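Long-range contacts in hypothetical protein (Lactobacillus plantarum, PDB 2IAY), which is of unknown function but belongs to the DUF1831 family and probably plays a role in amino-acid metabolism: residues D13-T18 with Q97-L102; M2-T7 with G69-T74; T22-T27 with E107-T112; V8-D13 with N84-D89; L31-G36 with A103-R108. One frame throughout, in Å; residues are numbered along the deposited sequence. Where two conformers were deposited one is given.

Interaction 1: residues D13-T18 with Q97-L102; sequences DTKTYT and QLRYIL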
# COMPACT_ATOMS: atom_id res chain seq x y z
N ASP A 13 -1.38 -7.31 10.40
CA ASP A 13 -0.21 -6.54 10.77
C ASP A 13 -0.29 -6.07 12.22
O ASP A 13 -1.37 -5.89 12.77
CB ASP A 13 -0.10 -5.36 9.78
CG ASP A 13 1.31 -4.80 9.63
OD1 ASP A 13 2.20 -5.04 10.50
OD2 ASP A 13 1.54 -4.03 8.64
N THR A 14 0.87 -5.83 12.81
CA THR A 14 0.95 -5.18 14.12
C THR A 14 1.15 -3.66 14.01
O THR A 14 0.95 -2.92 14.97
CB THR A 14 2.05 -5.79 14.97
OG1 THR A 14 3.31 -5.49 14.38
CG2 THR A 14 1.81 -7.31 15.11
N LYS A 15 1.49 -3.16 12.83
CA LYS A 15 1.70 -1.73 12.60
C LYS A 15 0.48 -1.14 11.92
O LYS A 15 -0.13 -1.80 11.12
CB LYS A 15 2.89 -1.52 11.62
CG LYS A 15 4.17 -1.97 12.21
CD LYS A 15 5.34 -1.62 11.36
CE LYS A 15 6.49 -2.40 11.95
NZ LYS A 15 7.81 -1.90 11.71
N THR A 16 0.22 0.12 12.19
CA THR A 16 -0.78 0.93 11.49
C THR A 16 -0.02 2.01 10.70
O THR A 16 0.92 2.62 11.24
CB THR A 16 -1.78 1.52 12.52
OG1 THR A 16 -2.57 0.46 13.06
CG2 THR A 16 -2.74 2.48 11.91
N TYR A 17 -0.46 2.28 9.48
CA TYR A 17 0.13 3.33 8.67
C TYR A 17 -0.84 4.48 8.61
O TYR A 17 -2.05 4.29 8.49
CB TYR A 17 0.46 2.80 7.25
CG TYR A 17 1.60 1.86 7.27
CD1 TYR A 17 1.39 0.50 7.45
CD2 TYR A 17 2.90 2.31 7.14
CE1 TYR A 17 2.45 -0.38 7.49
CE2 TYR A 17 3.95 1.43 7.17
CZ TYR A 17 3.71 0.09 7.38
OH TYR A 17 4.75 -0.81 7.43
N THR A 18 -0.30 5.70 8.70
CA THR A 18 -1.06 6.93 8.63
C THR A 18 -0.64 7.74 7.43
O THR A 18 0.53 7.90 7.14
CB THR A 18 -0.77 7.73 9.90
OG1 THR A 18 -1.21 6.97 11.03
CG2 THR A 18 -1.51 9.08 9.93
N GLN A 97 9.56 -7.54 1.49
CA GLN A 97 9.39 -6.74 0.28
C GLN A 97 8.39 -5.62 0.53
O GLN A 97 8.59 -4.48 0.11
CB GLN A 97 8.98 -7.66 -0.88
CG GLN A 97 8.92 -6.94 -2.21
CD GLN A 97 8.55 -7.85 -3.35
OE1 GLN A 97 8.34 -9.04 -3.15
NE2 GLN A 97 8.39 -7.26 -4.52
N LEU A 98 7.28 -5.94 1.16
CA LEU A 98 6.29 -4.92 1.52
C LEU A 98 6.89 -3.81 2.36
O LEU A 98 6.71 -2.63 2.12
CB LEU A 98 5.11 -5.59 2.22
CG LEU A 98 4.02 -4.63 2.73
CD1 LEU A 98 2.57 -5.19 2.44
CD2 LEU A 98 4.19 -4.25 4.16
N ARG A 99 7.64 -4.22 3.38
CA ARG A 99 8.27 -3.21 4.23
C ARG A 99 9.27 -2.34 3.50
O ARG A 99 9.39 -1.14 3.76
CB ARG A 99 8.93 -3.87 5.43
CG ARG A 99 7.97 -4.44 6.48
CD ARG A 99 7.08 -3.39 7.13
NE ARG A 99 6.48 -3.98 8.34
CZ ARG A 99 5.20 -4.16 8.61
NH1 ARG A 99 4.27 -3.61 7.87
NH2 ARG A 99 4.85 -4.92 9.64
N TYR A 100 10.01 -2.93 2.56
CA TYR A 100 10.94 -2.19 1.73
C TYR A 100 10.22 -1.12 0.90
O TYR A 100 10.67 0.01 0.83
CB TYR A 100 11.70 -3.21 0.83
CG TYR A 100 12.80 -2.58 0.00
CD1 TYR A 100 12.54 -1.99 -1.21
CD2 TYR A 100 14.09 -2.52 0.50
CE1 TYR A 100 13.59 -1.37 -1.94
CE2 TYR A 100 15.12 -1.95 -0.20
CZ TYR A 100 14.87 -1.37 -1.40
OH TYR A 100 15.90 -0.80 -2.07
N ILE A 101 9.12 -1.51 0.27
CA ILE A 101 8.34 -0.60 -0.52
C ILE A 101 7.83 0.55 0.34
O ILE A 101 7.93 1.74 -0.01
CB ILE A 101 7.17 -1.35 -1.23
CG1 ILE A 101 7.70 -2.33 -2.28
CG2 ILE A 101 6.19 -0.35 -1.86
CD1 ILE A 101 6.71 -3.42 -2.68
N LEU A 102 7.22 0.20 1.47
CA LEU A 102 6.64 1.22 2.34
C LEU A 102 7.67 2.10 3.03
O LEU A 102 7.39 3.24 3.34
CB LEU A 102 5.68 0.60 3.34
CG LEU A 102 4.47 -0.13 2.74
CD1 LEU A 102 3.54 -0.66 3.83
CD2 LEU A 102 3.72 0.78 1.79

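Interaction 2: residues M2-T7 with G69-T74; sequences MAYTTT and GFKMTT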
# COMPACT_ATOMS: atom_id res chain seq x y z
N MSE A 2 -16.70 6.81 4.71
CA MSE A 2 -15.70 6.25 5.60
C MSE A 2 -14.76 5.25 4.95
O MSE A 2 -13.89 4.71 5.61
CB MSE A 2 -16.38 5.59 6.80
CG MSE A 2 -17.23 6.54 7.67
SE MSE A 2 -17.90 5.77 9.30
CE MSE A 2 -19.24 4.62 8.62
N ALA A 3 -14.90 5.00 3.64
CA ALA A 3 -14.04 4.03 2.98
C ALA A 3 -12.58 4.49 2.86
O ALA A 3 -11.66 3.68 2.97
CB ALA A 3 -14.58 3.63 1.61
N TYR A 4 -12.36 5.75 2.55
CA TYR A 4 -11.02 6.34 2.67
C TYR A 4 -10.81 6.74 4.11
O TYR A 4 -11.67 7.34 4.75
CB TYR A 4 -10.86 7.57 1.75
CG TYR A 4 -10.75 7.31 0.28
CD1 TYR A 4 -9.53 6.88 -0.25
CD2 TYR A 4 -11.79 7.58 -0.59
CE1 TYR A 4 -9.36 6.69 -1.61
CE2 TYR A 4 -11.62 7.39 -1.96
CZ TYR A 4 -10.42 6.95 -2.46
OH TYR A 4 -10.26 6.75 -3.84
N THR A 5 -9.63 6.46 4.62
CA THR A 5 -9.33 6.70 6.01
C THR A 5 -8.01 7.46 6.16
O THR A 5 -7.25 7.61 5.18
CB THR A 5 -9.26 5.36 6.77
OG1 THR A 5 -8.31 4.48 6.15
CG2 THR A 5 -10.65 4.64 6.82
N THR A 6 -7.69 7.87 7.37
CA THR A 6 -6.39 8.49 7.56
C THR A 6 -5.36 7.47 8.07
O THR A 6 -4.18 7.69 7.93
CB THR A 6 -6.48 9.66 8.48
OG1 THR A 6 -7.13 9.23 9.66
CG2 THR A 6 -7.30 10.77 7.82
N THR A 7 -5.82 6.35 8.61
CA THR A 7 -4.98 5.25 9.01
C THR A 7 -5.49 3.93 8.40
O THR A 7 -6.69 3.76 8.21
CB THR A 7 -4.97 5.08 10.51
OG1 THR A 7 -6.25 4.62 10.99
CG2 THR A 7 -4.54 6.38 11.14
N GLY A 69 -7.25 11.27 2.31
CA GLY A 69 -7.55 9.93 2.80
C GLY A 69 -6.99 8.88 1.87
O GLY A 69 -6.66 9.20 0.73
N PHE A 70 -6.84 7.65 2.37
CA PHE A 70 -6.27 6.59 1.56
C PHE A 70 -6.92 5.26 1.89
O PHE A 70 -7.67 5.11 2.85
CB PHE A 70 -4.73 6.51 1.64
CG PHE A 70 -4.13 5.80 2.85
CD1 PHE A 70 -4.31 6.24 4.15
CD2 PHE A 70 -3.23 4.76 2.66
CE1 PHE A 70 -3.69 5.62 5.21
CE2 PHE A 70 -2.61 4.14 3.72
CZ PHE A 70 -2.83 4.58 5.00
N LYS A 71 -6.59 4.30 1.04
CA LYS A 71 -6.91 2.91 1.17
C LYS A 71 -5.66 2.11 0.87
O LYS A 71 -4.88 2.48 -0.00
CB LYS A 71 -7.99 2.47 0.17
CG LYS A 71 -9.28 3.21 0.30
CD LYS A 71 -10.16 3.02 -0.92
CE LYS A 71 -11.50 3.71 -0.77
NZ LYS A 71 -12.45 3.41 -1.90
N MSE A 72 -5.45 1.00 1.59
CA MSE A 72 -4.30 0.16 1.33
C MSE A 72 -4.65 -1.26 1.73
O MSE A 72 -5.24 -1.48 2.79
CB MSE A 72 -3.08 0.66 2.06
CG MSE A 72 -1.81 -0.12 1.73
SE MSE A 72 -0.23 0.68 2.56
CE MSE A 72 -0.72 0.34 4.37
N THR A 73 -4.32 -2.21 0.89
CA THR A 73 -4.68 -3.61 1.09
C THR A 73 -3.60 -4.55 0.56
O THR A 73 -2.85 -4.21 -0.32
CB THR A 73 -6.01 -3.96 0.37
OG1 THR A 73 -5.93 -3.60 -1.01
CG2 THR A 73 -7.21 -3.22 1.02
N THR A 74 -3.57 -5.76 1.12
CA THR A 74 -2.86 -6.89 0.56
C THR A 74 -3.88 -7.86 0.04
O THR A 74 -4.84 -8.25 0.75
CB THR A 74 -1.93 -7.57 1.59
OG1 THR A 74 -2.63 -7.80 2.82
CG2 THR A 74 -0.71 -6.65 1.90
O HOH W 1 -10.96 4.10 -4.26

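Interaction 3: residues T22-T27 with E107-T112; sequences TVKKYT and ERDILT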
# COMPACT_ATOMS: atom_id res chain seq x y z
N THR A 22 0.72 16.21 5.13
CA THR A 22 1.42 17.09 4.21
C THR A 22 1.79 16.39 2.92
O THR A 22 2.62 16.89 2.16
CB THR A 22 2.69 17.68 4.88
OG1 THR A 22 3.53 16.63 5.38
CG2 THR A 22 2.29 18.58 6.02
N VAL A 23 1.11 15.29 2.60
CA VAL A 23 1.38 14.53 1.38
C VAL A 23 1.20 15.41 0.14
O VAL A 23 0.26 16.17 0.03
CB VAL A 23 0.53 13.26 1.34
CG1 VAL A 23 -0.97 13.56 1.14
CG2 VAL A 23 1.01 12.32 0.26
N LYS A 24 2.08 15.22 -0.82
CA LYS A 24 2.13 16.07 -2.02
C LYS A 24 1.88 15.23 -3.26
O LYS A 24 2.47 14.18 -3.48
CB LYS A 24 3.48 16.78 -2.13
CG LYS A 24 3.70 17.78 -0.97
CD LYS A 24 5.17 18.17 -0.79
CE LYS A 24 5.56 18.40 0.67
NZ LYS A 24 5.57 17.11 1.40
N LYS A 25 1.08 15.81 -4.17
CA LYS A 25 0.82 15.27 -5.51
C LYS A 25 2.11 14.87 -6.20
O LYS A 25 2.23 13.75 -6.71
CB LYS A 25 0.09 16.36 -6.35
CG LYS A 25 -0.04 16.05 -7.83
CD LYS A 25 -0.50 17.25 -8.65
CE LYS A 25 -0.63 16.85 -10.10
NZ LYS A 25 -1.16 17.96 -10.90
N TYR A 26 3.08 15.78 -6.26
CA TYR A 26 4.26 15.50 -7.06
C TYR A 26 5.11 14.42 -6.40
O TYR A 26 5.81 13.71 -7.09
CB TYR A 26 5.10 16.77 -7.33
CG TYR A 26 4.38 17.82 -8.17
CD1 TYR A 26 3.62 17.49 -9.26
CD2 TYR A 26 4.50 19.16 -7.82
CE1 TYR A 26 2.94 18.52 -9.99
CE2 TYR A 26 3.92 20.13 -8.51
CZ TYR A 26 3.14 19.83 -9.56
OH TYR A 26 2.57 20.91 -10.20
N THR A 27 5.08 14.34 -5.08
CA THR A 27 5.80 13.28 -4.39
C THR A 27 5.15 11.92 -4.65
O THR A 27 5.85 10.92 -4.93
CB THR A 27 5.92 13.58 -2.91
OG1 THR A 27 6.52 14.85 -2.78
CG2 THR A 27 6.79 12.52 -2.19
N GLU A 107 10.05 7.54 4.11
CA GLU A 107 11.16 8.49 3.88
C GLU A 107 10.81 9.71 3.04
O GLU A 107 11.48 10.74 3.13
CB GLU A 107 12.31 7.73 3.24
CG GLU A 107 12.97 6.75 4.24
CD GLU A 107 13.24 7.33 5.64
OE1 GLU A 107 13.91 8.38 5.73
OE2 GLU A 107 12.77 6.74 6.65
N ARG A 108 9.72 9.62 2.29
CA ARG A 108 9.31 10.69 1.38
C ARG A 108 8.00 11.36 1.79
O ARG A 108 7.35 12.00 1.00
CB ARG A 108 9.30 10.19 -0.06
CG ARG A 108 10.62 9.55 -0.49
CD ARG A 108 11.70 10.57 -0.80
NE ARG A 108 11.40 11.24 -2.06
CZ ARG A 108 10.96 12.49 -2.19
NH1 ARG A 108 10.85 13.34 -1.15
NH2 ARG A 108 10.66 12.92 -3.39
N ASP A 109 7.61 11.25 3.07
CA ASP A 109 6.47 12.00 3.59
C ASP A 109 5.15 11.64 2.93
O ASP A 109 4.32 12.50 2.68
CB ASP A 109 6.71 13.53 3.57
CG ASP A 109 5.64 14.36 4.27
OD1 ASP A 109 5.17 13.96 5.34
OD2 ASP A 109 5.26 15.45 3.77
N ILE A 110 4.96 10.34 2.70
CA ILE A 110 3.68 9.82 2.24
C ILE A 110 2.93 9.14 3.37
O ILE A 110 1.73 9.41 3.57
CB ILE A 110 3.83 8.91 0.99
CG1 ILE A 110 4.41 9.75 -0.20
CG2 ILE A 110 2.50 8.23 0.65
CD1 ILE A 110 4.91 8.92 -1.36
N LEU A 111 3.62 8.26 4.09
CA LEU A 111 3.06 7.52 5.24
C LEU A 111 3.93 7.73 6.46
O LEU A 111 5.15 7.93 6.32
CB LEU A 111 3.00 6.01 4.96
CG LEU A 111 2.11 5.56 3.80
CD1 LEU A 111 2.23 4.03 3.64
CD2 LEU A 111 0.65 5.99 4.01
N THR A 112 3.33 7.59 7.62
CA THR A 112 4.05 7.40 8.89
C THR A 112 3.51 6.16 9.58
O THR A 112 2.49 5.61 9.19
CB THR A 112 3.95 8.60 9.80
OG1 THR A 112 2.58 8.79 10.16
CG2 THR A 112 4.54 9.83 9.15
O HOH W 2 4.62 14.10 0.30
O HOH W 3 9.84 15.62 -3.34

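Interaction 4: residues V8-D13 with N84-D89; sequences VKLDGD and NIFKND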
# COMPACT_ATOMS: atom_id res chain seq x y z
N VAL A 8 -4.56 3.01 8.14
CA VAL A 8 -4.86 1.67 7.68
C VAL A 8 -3.97 0.69 8.40
O VAL A 8 -2.78 0.93 8.56
CB VAL A 8 -4.64 1.49 6.13
CG1 VAL A 8 -4.76 0.04 5.74
CG2 VAL A 8 -5.60 2.44 5.35
N LYS A 9 -4.56 -0.41 8.84
CA LYS A 9 -3.82 -1.52 9.37
C LYS A 9 -4.05 -2.70 8.44
O LYS A 9 -5.18 -3.14 8.30
CB LYS A 9 -4.28 -1.88 10.78
CG LYS A 9 -3.52 -3.03 11.36
CD LYS A 9 -4.02 -3.38 12.73
CE LYS A 9 -3.55 -2.33 13.70
N LEU A 10 -3.00 -3.18 7.78
CA LEU A 10 -3.09 -4.33 6.92
C LEU A 10 -3.52 -5.56 7.68
O LEU A 10 -3.24 -5.70 8.88
CB LEU A 10 -1.76 -4.60 6.20
CG LEU A 10 -1.27 -3.47 5.29
CD1 LEU A 10 0.17 -3.79 4.90
CD2 LEU A 10 -2.17 -3.33 4.06
N ASP A 11 -4.22 -6.46 6.98
CA ASP A 11 -4.69 -7.65 7.63
C ASP A 11 -3.53 -8.37 8.28
O ASP A 11 -2.50 -8.69 7.65
CB ASP A 11 -5.37 -8.60 6.60
CG ASP A 11 -6.69 -8.12 6.11
OD1 ASP A 11 -7.27 -7.16 6.65
OD2 ASP A 11 -7.27 -8.80 5.24
N GLY A 12 -3.68 -8.65 9.58
CA GLY A 12 -2.66 -9.35 10.30
C GLY A 12 -1.50 -8.54 10.83
O GLY A 12 -0.67 -9.05 11.56
N ASP A 13 -1.38 -7.31 10.40
CA ASP A 13 -0.21 -6.54 10.77
C ASP A 13 -0.29 -6.07 12.22
O ASP A 13 -1.37 -5.89 12.77
CB ASP A 13 -0.10 -5.36 9.78
CG ASP A 13 1.31 -4.80 9.63
OD1 ASP A 13 2.20 -5.04 10.50
OD2 ASP A 13 1.54 -4.03 8.64
N ASN A 84 -3.70 -12.11 4.16
CA ASN A 84 -3.03 -11.78 5.42
C ASN A 84 -1.63 -12.34 5.33
O ASN A 84 -1.43 -13.55 5.40
CB ASN A 84 -3.79 -12.44 6.59
CG ASN A 84 -3.24 -12.11 7.97
OD1 ASN A 84 -2.04 -11.91 8.13
ND2 ASN A 84 -4.10 -12.14 8.99
N ILE A 85 -0.66 -11.45 5.10
CA ILE A 85 0.71 -11.91 4.90
C ILE A 85 1.48 -12.02 6.22
O ILE A 85 2.66 -12.41 6.19
CB ILE A 85 1.44 -11.02 3.82
CG1 ILE A 85 1.85 -9.68 4.37
CG2 ILE A 85 0.61 -10.83 2.55
CD1 ILE A 85 2.83 -8.92 3.44
N PHE A 86 0.89 -11.62 7.34
CA PHE A 86 1.62 -11.53 8.65
C PHE A 86 1.35 -12.65 9.64
O PHE A 86 2.23 -12.98 10.45
CB PHE A 86 1.27 -10.23 9.37
CG PHE A 86 1.68 -9.04 8.61
CD1 PHE A 86 2.98 -8.59 8.66
CD2 PHE A 86 0.81 -8.40 7.77
CE1 PHE A 86 3.33 -7.49 7.98
CE2 PHE A 86 1.19 -7.32 7.07
CZ PHE A 86 2.47 -6.86 7.16
N LYS A 87 0.12 -13.16 9.61
CA LYS A 87 -0.33 -14.21 10.53
C LYS A 87 0.67 -15.35 10.66
O LYS A 87 1.04 -15.95 9.64
CB LYS A 87 -1.65 -14.79 10.04
N ASN A 88 1.11 -15.61 11.90
CA ASN A 88 2.08 -16.65 12.24
C ASN A 88 3.40 -16.52 11.49
O ASN A 88 4.18 -17.47 11.40
CB ASN A 88 1.45 -18.01 12.01
CG ASN A 88 0.29 -18.27 12.92
OD1 ASN A 88 0.29 -17.88 14.09
ND2 ASN A 88 -0.72 -18.90 12.37
N ASP A 89 3.67 -15.32 10.99
CA ASP A 89 4.92 -15.05 10.26
C ASP A 89 5.16 -16.06 9.15
O ASP A 89 6.29 -16.46 8.89
CB ASP A 89 6.10 -15.01 11.22
CG ASP A 89 7.21 -14.11 10.75
OD1 ASP A 89 6.95 -13.20 9.92
OD2 ASP A 89 8.33 -14.24 11.27
O HOH W 4 -1.42 -8.69 5.13

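Interaction 5: residues L31-G36 with A103-R108; sequences LGFVKG and ANFIER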
# COMPACT_ATOMS: atom_id res chain seq x y z
N LEU A 31 7.03 8.72 -6.54
CA LEU A 31 7.13 7.37 -5.97
C LEU A 31 6.36 6.34 -6.77
O LEU A 31 6.29 5.18 -6.33
CB LEU A 31 6.66 7.38 -4.50
CG LEU A 31 7.71 7.77 -3.45
CD1 LEU A 31 8.76 6.74 -3.25
CD2 LEU A 31 8.40 9.12 -3.69
N GLY A 32 5.78 6.71 -7.90
CA GLY A 32 5.20 5.75 -8.79
C GLY A 32 3.69 5.65 -8.77
O GLY A 32 3.12 4.80 -9.45
N PHE A 33 3.01 6.52 -8.04
CA PHE A 33 1.55 6.57 -8.12
C PHE A 33 1.14 7.19 -9.44
O PHE A 33 1.79 8.11 -9.94
CB PHE A 33 0.95 7.41 -6.98
CG PHE A 33 1.00 6.78 -5.63
CD1 PHE A 33 2.18 6.65 -4.93
CD2 PHE A 33 -0.17 6.30 -5.05
CE1 PHE A 33 2.20 6.09 -3.66
CE2 PHE A 33 -0.14 5.74 -3.79
CZ PHE A 33 1.03 5.59 -3.14
N VAL A 34 0.01 6.69 -9.96
CA VAL A 34 -0.61 7.12 -11.24
C VAL A 34 -1.93 7.83 -10.92
O VAL A 34 -2.74 7.26 -10.20
CB VAL A 34 -0.91 5.88 -12.14
CG1 VAL A 34 -1.69 6.26 -13.41
CG2 VAL A 34 0.40 5.19 -12.50
N LYS A 35 -2.12 9.03 -11.42
CA LYS A 35 -3.39 9.73 -11.24
C LYS A 35 -4.35 9.30 -12.32
O LYS A 35 -4.06 9.37 -13.52
CB LYS A 35 -3.28 11.26 -11.27
CG LYS A 35 -4.66 11.94 -11.29
CD LYS A 35 -4.65 13.45 -11.46
CE LYS A 35 -4.07 14.16 -10.26
NZ LYS A 35 -4.23 15.66 -10.28
N GLY A 36 -5.51 8.87 -11.89
CA GLY A 36 -6.61 8.55 -12.78
C GLY A 36 -7.41 9.77 -13.18
O GLY A 36 -7.23 10.86 -12.67
N ALA A 103 8.88 1.59 3.22
CA ALA A 103 9.92 2.40 3.82
C ALA A 103 10.21 3.61 2.95
O ALA A 103 10.49 4.67 3.45
CB ALA A 103 11.22 1.56 3.98
N ASN A 104 10.14 3.46 1.64
CA ASN A 104 10.32 4.59 0.75
C ASN A 104 9.21 5.66 0.94
O ASN A 104 9.47 6.83 0.83
CB ASN A 104 10.35 4.16 -0.72
CG ASN A 104 11.58 3.42 -1.11
OD1 ASN A 104 12.66 3.66 -0.56
ND2 ASN A 104 11.46 2.58 -2.12
N PHE A 105 7.98 5.18 1.19
CA PHE A 105 6.88 6.09 1.43
C PHE A 105 7.06 6.83 2.76
O PHE A 105 6.71 8.00 2.86
CB PHE A 105 5.55 5.33 1.41
CG PHE A 105 5.13 4.72 0.09
CD1 PHE A 105 5.86 4.84 -1.07
CD2 PHE A 105 3.95 4.02 0.06
CE1 PHE A 105 5.41 4.22 -2.23
CE2 PHE A 105 3.50 3.43 -1.11
CZ PHE A 105 4.26 3.50 -2.25
N ILE A 106 7.63 6.14 3.76
CA ILE A 106 7.94 6.79 5.05
C ILE A 106 9.03 7.85 4.87
O ILE A 106 8.91 8.97 5.35
CB ILE A 106 8.36 5.75 6.08
CG1 ILE A 106 7.16 4.89 6.43
CG2 ILE A 106 8.89 6.47 7.33
CD1 ILE A 106 7.47 3.70 7.30
N GLU A 107 10.05 7.54 4.11
CA GLU A 107 11.16 8.49 3.88
C GLU A 107 10.81 9.71 3.04
O GLU A 107 11.48 10.74 3.13
CB GLU A 107 12.31 7.73 3.24
CG GLU A 107 12.97 6.75 4.24
CD GLU A 107 13.24 7.33 5.64
OE1 GLU A 107 13.91 8.38 5.73
OE2 GLU A 107 12.77 6.74 6.65
N ARG A 108 9.72 9.62 2.29
CA ARG A 108 9.31 10.69 1.38
C ARG A 108 8.00 11.36 1.79
O ARG A 108 7.35 12.00 1.00
CB ARG A 108 9.30 10.19 -0.06
CG ARG A 108 10.62 9.55 -0.49
CD ARG A 108 11.70 10.57 -0.80
NE ARG A 108 11.40 11.24 -2.06
CZ ARG A 108 10.96 12.49 -2.19
NH1 ARG A 108 10.85 13.34 -1.15
NH2 ARG A 108 10.66 12.92 -3.39

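Interaction 1: residues D13-T18 with Q97-L102
Arg-99, reaching out from helix 92-107, meets Asp-13 tip to tip in an end-on salt bridge. Its NH2 donates to Asp-13 OD1 at 2.8 Å and its NH1 to Asp-13 OD2 at 2.9 Å. Both oxygens receive on their syn side, and the carboxylate and guanidinium planes lie 17° apart, so two nearly straight bonds fix the rotation of both flat groups. Arginine suits the place because it can offer two parallel N-H groups to one carboxylate. Asp-13 CG stands anti to the backbone N (chi1 -156°), which carries the carboxylate toward the helix.

A further bond holds the aspartate itself. The backbone N of Lys-15 donates to Asp-13 OD1 over 3.1 Å, closing an Asx turn; it comes from above the carboxylate plane, on the face opposite to that from which Arg-99 NH2 arrives.

Arg-99 NH1, already bonded to Asp-13 OD2, has a second, weak bond of 2.9 Å to Tyr-17 OH.

The remaining contacts are made through carbon atoms. Lys-15 lays its CD methylene over the flat face of the cation, 3.7 Å from Arg-99 CZ, while its ammonium is likely to be tolerated nearby because the carboxylate offsets the charge. Leu-102 CD1 makes an apolar CH-pi contact over one face of the Tyr-17 ring, 3.6 Å from Tyr-17 CZ.

Together this is a helix-on-sheet interface, in which strand 17-19 and its preceding turn are tied to helix 92-107 by an apolar patch beside an ion pair.

Interaction 2: residues M2-T7 with G69-T74
Lys-71 and Tyr-4 pack beside a single antiparallel beta bridge, the hydrogen-bonded pair Thr-5 and Phe-70, which fastens the N-terminal segment to strand 70-76 at the edge of the four-stranded sheet. Thr-5 N donates to Phe-70 O at 3.0 Å, and Phe-70 N returns a bond of 2.8 Å to Thr-5 O.

From CB, the lysine chain sets off with CG anti to the carbonyl carbon (chi1 -59°), which brings Lys-71 CG to 3.7 Å from Tyr-4 CD1 and near Ala-3 O. Extended beyond that, it runs over the ring: Lys-71 CD lies 3.8 Å from Tyr-4 CE1, and CE stands over the centre of the Tyr-4 ring as a CH-pi partner. A long aliphatic chain ending in a charge suits this place: its methylenes lie on the ring while the ammonium reaches water. NZ follows over the same face as a cation-pi partner. Finally Lys-71 NZ donates to a water at 2.9 Å, and the same water is hydrogen-bonded to Tyr-4 OH at 2.8 Å.

Interaction 3: residues T22-T27 with E107-T112
Asp-109 and Thr-22 cross at about a right angle, and Lys-24 crosses the same aspartate in the same manner, so that both side chains converge on OD2. Thr-22 OG1 donates to the syn lone pair of Asp-109 OD2 at 2.6 Å. Lys-24 NZ forms a salt bridge of 2.9 Å with Asp-109 OD2; its chain bends at chi3 and chi4, and NZ also donates to Thr-22 O at 3.1 Å. Asp-109 has CG anti to the backbone N (chi1 -172°) and a positive phi of 63°, a region that aspartate enters more readily than most residues. Its other oxygen, OD1, is bonded to Ser-20 OG.

Farther along, Thr-27 CG2 lies 3.3 Å from Arg-108 O. Val-23 CG2 approaches Ile-110 CG1 at 4.3 Å, an apolar contact. A water accepts from Lys-24 N and donates to Asp-109 O.

An alanine in place of Asp-109 would probably leave Lys-24 NZ without its counter-charge and the Thr-22 hydroxyl without this acceptor. The chemistry implies a salt bridge joined on the same oxygen by a hydrogen bond from a neutral hydroxyl, which pins the loop before helix 25-30 to the turn between helix 92-107 and strand 111-113.

Interaction 4: residues V8-D13 with N84-D89
Phe-86 presses one face of its ring against the carboxylate of Asp-13, a group engaged in the salt bridge to Arg-99. The two planes are stacked, 18° apart, with Asp-13 CG 3.4 Å from Phe-86 CZ and offset toward the rim. Asp-13 CB adds a CH-pi contact. At the ring's edge, in its plane, Phe-86 CD2 is 3.3 Å from Asp-11 O. Ile-85 CG1 covers the opposite face. Gly-12 O lies 3.2 Å from Phe-86 CB. Phe-86 CG is anti to the carbonyl carbon (chi1 -62°), which directs the ring over Asp-13.

A tight turn on one side and an asparagine side chain on the other position these groups. Leu-10 to Asp-13 form a type II beta turn, and Gly-12 takes the positive phi (83°) that glycine accepts there; a side chain at this point would also run into Asn-84. Asn-84 OD1 accepts from Phe-86 N at 3.0 Å and from Lys-87 N at 2.9 Å, an Asx turn and Asx motif that hold the backbone at Phe-86 and Lys-87. A water donates to Asp-11 O and accepts from Ile-85 N. Asp-11 is held by a salt bridge to Arg-82.

The two loops meet beside helix 92-107: Phe-86 touches its Val-95 and Arg-99, while Leu-10 packs on Leu-98 and on Met-72 of strand 70-76.

Interaction 5: residues L31-G36 with A103-R108
Arg-108 NH2, in the conformer described, is gripped by a salt bridge to Asp-30 OD2 and by a water, while the aliphatic base of the same side chain packs on Leu-31. Leu-31 CD2 lies 3.9 Å from Arg-108 CB; the other leucine branch, Leu-31 CD1, is 3.9 Å from Asn-104 CB. The leucine and Phe-105 slide past each other in opposite directions, with Leu-31 CB 4.1 Å from Phe-105 CE1. A branched side chain suits this place because its two methyl groups reach separate neighbours on the helix.

Phe-33 and Phe-105 meet tip to tip, Phe-33 CE1 standing 3.6 Å from Phe-105 CZ. Phe-105 CG is anti to the carbonyl carbon (chi1 -66°), which swings the ring toward Phe-33. Their planes are 44° apart, an oblique aromatic pair. Gly-32, just before Phe-33, has a positive phi that closes a Schellman motif at the end of helix 25-30 and calls for glycine. Phe-43 meets both rings, edge-to-face with that of Phe-105.

An alanine at Phe-105 would probably open a gap, leaving the tip of Phe-33 without this partner and Leu-31 CB without the ring it packs on. Phe-105 also touches Met-61 of the four-stranded sheet: the packing of a helix on an antiparallel sheet, as in alpha+beta proteins.

Overall arrangement
Helix 92-107 carries interactions 1 and 5, whose centres are about 13 Å apart, and the turn after it carries interaction 3, which shares Glu-107 and Arg-108 with interaction 5, their centres about 7 Å apart. Interactions 1 and 4 share Asp-13: its carboxylate meets Arg-99 in one and Phe-86 in the other, with centres about 10 Å apart. Interaction 2 joins them through strand 70-76, where Leu-98 CD1 packs 3.6 Å from Thr-74 CG2, and Phe-70 CZ lies 3.5 Å from Val-8 CG2. Strand 17-19 is linked to strand 111-113 by the probable bond of Thr-18 N to Thr-112 O, 2.8 Å. Interactions 3 and 4, centres about 23 Å apart, occupy opposite sides of the chain's centre.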